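Local coordinates for protein (endonuclease) (Salmonella typhimurium, PDB 1BYR) that is an endonuclease of the PLD-like family that pairs with a second copy of itself, at residues R31-S36 against P91-K96. Residues are numbered along the deposited sequence; the frame is centred on the assembly and turned at random.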
ATOM      1  N   ARG A  31     -14.366   3.643  -7.492  1.00  9.59           N
ATOM      2  CA  ARG A  31     -14.646   3.802  -6.067  1.00  8.95           C
ATOM      3  C   ARG A  31     -13.258   3.958  -5.478  1.00  8.31           C
ATOM      4  O   ARG A  31     -12.497   3.005  -5.453  1.00  6.58           O
ATOM      5  CB  ARG A  31     -15.325   2.545  -5.506  1.00  9.61           C
ATOM      6  CG  ARG A  31     -16.793   2.384  -5.918  1.00 11.04           C
ATOM      7  CD  ARG A  31     -17.615   3.605  -5.540  1.00 10.61           C
ATOM      8  NE  ARG A  31     -19.011   3.481  -5.952  1.00 11.92           N
ATOM      9  CZ  ARG A  31     -19.542   4.094  -7.005  1.00 10.95           C
ATOM     10  NH1 ARG A  31     -18.799   4.884  -7.774  1.00 10.00           N
ATOM     11  NH2 ARG A  31     -20.828   3.921  -7.285  1.00  9.99           N
ATOM     12  N   MET A  32     -12.927   5.168  -5.038  1.00  7.65           N
ATOM     13  CA  MET A  32     -11.601   5.466  -4.506  1.00  8.03           C
ATOM     14  C   MET A  32     -11.515   5.775  -3.009  1.00  7.68           C
ATOM     15  O   MET A  32     -12.411   6.397  -2.432  1.00  6.72           O
ATOM     16  CB  MET A  32     -11.014   6.642  -5.295  1.00  6.52           C
ATOM     17  CG  MET A  32      -9.594   7.039  -4.929  1.00  7.15           C
ATOM     18  SD  MET A  32      -9.132   8.423  -5.975  1.00  9.57           S
ATOM     19  CE  MET A  32      -7.424   8.469  -5.862  1.00  7.32           C
ATOM     20  N   MET A  33     -10.414   5.327  -2.394  1.00  6.80           N
ATOM     21  CA  MET A  33     -10.130   5.547  -0.977  1.00  6.38           C
ATOM     22  C   MET A  33      -8.755   6.193  -0.971  1.00  8.01           C
ATOM     23  O   MET A  33      -7.843   5.724  -1.656  1.00  8.12           O
ATOM     24  CB  MET A  33     -10.021   4.215  -0.202  1.00  5.46           C
ATOM     25  CG  MET A  33     -11.245   3.291  -0.249  1.00  5.62           C
ATOM     26  SD  MET A  33     -11.045   1.796   0.780  1.00 11.38           S
ATOM     27  CE  MET A  33     -11.545   2.375   2.384  1.00  6.36           C
ATOM     28  N   ALA A  34      -8.583   7.265  -0.202  1.00  6.08           N
ATOM     29  CA  ALA A  34      -7.291   7.907  -0.154  1.00  5.92           C
ATOM     30  C   ALA A  34      -6.971   8.487   1.206  1.00  5.93           C
ATOM     31  O   ALA A  34      -7.863   8.820   1.972  1.00  6.91           O
ATOM     32  CB  ALA A  34      -7.235   9.010  -1.191  1.00  6.38           C
ATOM     33  N   TYR A  35      -5.678   8.591   1.501  1.00  7.82           N
ATOM     34  CA  TYR A  35      -5.226   9.220   2.735  1.00  7.13           C
ATOM     35  C   TYR A  35      -4.916  10.604   2.146  1.00  7.49           C
ATOM     36  O   TYR A  35      -5.829  11.286   1.708  1.00  9.87           O
ATOM     37  CB  TYR A  35      -3.968   8.519   3.247  1.00  7.65           C
ATOM     38  CG  TYR A  35      -3.280   9.212   4.402  1.00  7.28           C
ATOM     39  CD1 TYR A  35      -4.010   9.858   5.392  1.00  9.09           C
ATOM     40  CD2 TYR A  35      -1.898   9.213   4.503  1.00  7.76           C
ATOM     41  CE1 TYR A  35      -3.373  10.493   6.455  1.00  9.46           C
ATOM     42  CE2 TYR A  35      -1.251   9.846   5.561  1.00  7.71           C
ATOM     43  CZ  TYR A  35      -1.992  10.481   6.537  1.00  9.17           C
ATOM     44  OH  TYR A  35      -1.352  11.092   7.594  1.00 10.67           O
ATOM     45  N   SER A  36      -3.657  11.012   2.090  1.00  7.04           N
ATOM     46  CA  SER A  36      -3.333  12.301   1.477  1.00  8.17           C
ATOM     47  C   SER A  36      -3.860  12.333   0.038  1.00  9.44           C
ATOM     48  O   SER A  36      -3.465  11.516  -0.789  1.00  8.30           O
ATOM     49  CB  SER A  36      -1.832  12.498   1.480  1.00  7.76           C
ATOM     50  OG  SER A  36      -1.337  12.165   2.742  1.00  8.28           O
ATOM     51  N   PRO A  91      -8.343   6.695  13.362  1.00 10.65           N
ATOM     52  CA  PRO A  91      -7.240   7.632  13.583  1.00 10.53           C
ATOM     53  C   PRO A  91      -6.685   8.056  12.218  1.00 10.35           C
ATOM     54  O   PRO A  91      -6.345   9.221  12.008  1.00 11.90           O
ATOM     55  CB  PRO A  91      -6.248   6.821  14.423  1.00  8.06           C
ATOM     56  CG  PRO A  91      -7.119   5.901  15.202  1.00  7.98           C
ATOM     57  CD  PRO A  91      -8.264   5.535  14.266  1.00 10.06           C
ATOM     58  N   ILE A  92      -6.586   7.097  11.302  1.00  9.31           N
ATOM     59  CA  ILE A  92      -6.134   7.363   9.931  1.00  8.82           C
ATOM     60  C   ILE A  92      -6.826   6.425   8.929  1.00  9.07           C
ATOM     61  O   ILE A  92      -6.773   5.206   9.093  1.00  7.82           O
ATOM     62  CB  ILE A  92      -4.594   7.146   9.744  1.00  9.24           C
ATOM     63  CG1 ILE A  92      -3.789   7.962  10.759  1.00  7.13           C
ATOM     64  CG2 ILE A  92      -4.180   7.563   8.318  1.00  8.78           C
ATOM     65  CD1 ILE A  92      -2.309   7.935  10.474  1.00  6.23           C
ATOM     66  N   GLN A  93      -7.526   6.980   7.931  1.00  9.66           N
ATOM     67  CA  GLN A  93      -8.124   6.150   6.878  1.00  8.56           C
ATOM     68  C   GLN A  93      -6.935   6.101   5.934  1.00  9.43           C
ATOM     69  O   GLN A  93      -6.788   6.939   5.040  1.00 10.45           O
ATOM     70  CB  GLN A  93      -9.308   6.833   6.185  1.00  6.56           C
ATOM     71  CG  GLN A  93     -10.263   5.839   5.544  1.00  6.39           C
ATOM     72  CD  GLN A  93     -11.104   6.447   4.434  1.00  8.30           C
ATOM     73  OE1 GLN A  93     -10.639   6.660   3.329  1.00 10.43           O
ATOM     74  NE2 GLN A  93     -12.346   6.725   4.745  1.00  6.06           N
ATOM     75  N   HIS A  94      -6.074   5.120   6.164  1.00  9.95           N
ATOM     76  CA  HIS A  94      -4.816   4.966   5.429  1.00  7.92           C
ATOM     77  C   HIS A  94      -4.790   4.307   4.043  1.00  7.17           C
ATOM     78  O   HIS A  94      -3.748   4.327   3.379  1.00  3.49           O
ATOM     79  CB  HIS A  94      -3.814   4.259   6.362  1.00  9.03           C
ATOM     80  CG  HIS A  94      -2.375   4.520   6.043  1.00  8.54           C
ATOM     81  ND1 HIS A  94      -1.509   3.528   5.658  1.00  8.28           N
ATOM     82  CD2 HIS A  94      -1.661   5.674   6.028  1.00  6.76           C
ATOM     83  CE1 HIS A  94      -0.308   4.042   5.440  1.00  7.62           C
ATOM     84  NE2 HIS A  94      -0.380   5.345   5.651  1.00  9.32           N
ATOM     85  N   ASP A  95      -5.913   3.739   3.598  1.00  7.22           N
ATOM     86  CA  ASP A  95      -5.982   3.081   2.291  1.00  7.40           C
ATOM     87  C   ASP A  95      -5.696   4.001   1.110  1.00  9.04           C
ATOM     88  O   ASP A  95      -6.099   5.165   1.105  1.00  8.82           O
ATOM     89  CB  ASP A  95      -7.370   2.469   2.050  1.00  6.31           C
ATOM     90  CG  ASP A  95      -7.814   1.560   3.175  1.00  7.61           C
ATOM     91  OD1 ASP A  95      -8.435   2.069   4.132  1.00  7.15           O
ATOM     92  OD2 ASP A  95      -7.548   0.339   3.105  1.00  6.36           O
ATOM     93  N   LYS A  96      -4.997   3.467   0.104  1.00  8.99           N
ATOM     94  CA  LYS A  96      -4.695   4.183  -1.138  1.00  7.77           C
ATOM     95  C   LYS A  96      -5.194   3.157  -2.156  1.00  7.47           C
ATOM     96  O   LYS A  96      -4.436   2.338  -2.681  1.00  6.00           O
ATOM     97  CB  LYS A  96      -3.181   4.424  -1.298  1.00  7.29           C
ATOM     98  CG  LYS A  96      -2.519   5.053  -0.078  1.00  5.89           C
ATOM     99  CD  LYS A  96      -1.921   3.961   0.845  1.00  5.39           C
ATOM    100  CE  LYS A  96      -0.807   4.492   1.745  1.00  3.77           C
ATOM    101  NZ  LYS A  96      -1.279   5.622   2.592  1.00  4.89           N
TER
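I92 opens the contact by laying its CG2 methyl over a face of the Y35 ring, a CH-pi arrangement with CG2 4.0 Å from the ring centroid and nearest to CE1 and CD1. Y35 points its CB toward the loop and sets CG anti to the backbone N (chi1 171°), beside its own carbonyl carbon. Q93, at the centre of an inverse gamma turn, brings its backbone O 3.6 Å from Y35 CA in a CA-H...O contact, while its side-chain NE2 is hydrogen-bonded to D87. H94 then sets its ring obliquely against that of Y35, planes 52° apart, with CD2 3.9 Å from Y35 CD2; its ND1 is bound by E122 of the second subunit. D95 lies side by side with M33, whose CE, turned by the bend at chi3, comes 3.6 Å from D95 OD1. D95 OD2 is hydrogen-bonded to H140 and OD1 to S121 of the second subunit, and the backbone O of D95 sits 3.2 Å from A34 CA. K96, its chain bent at chi2 and chi4, lies beside Y35 with NZ 4.0 Å from Y35 CB, and NZ donates a 2.9 Å hydrogen bond to H94 O. H94 and K96 form the HxK signature of PLD-like proteins, here entering strand 97-100, which pairs antiparallel with strand 29-34. The chemistry implies a contact of packing and weak CA-H...O approaches between the strand end with Y35 and the loop, while Q93 NE2, H94 ND1, the D95 carboxylate and K96 NZ are hydrogen-bonded within the loop, elsewhere in the chain or to the second subunit.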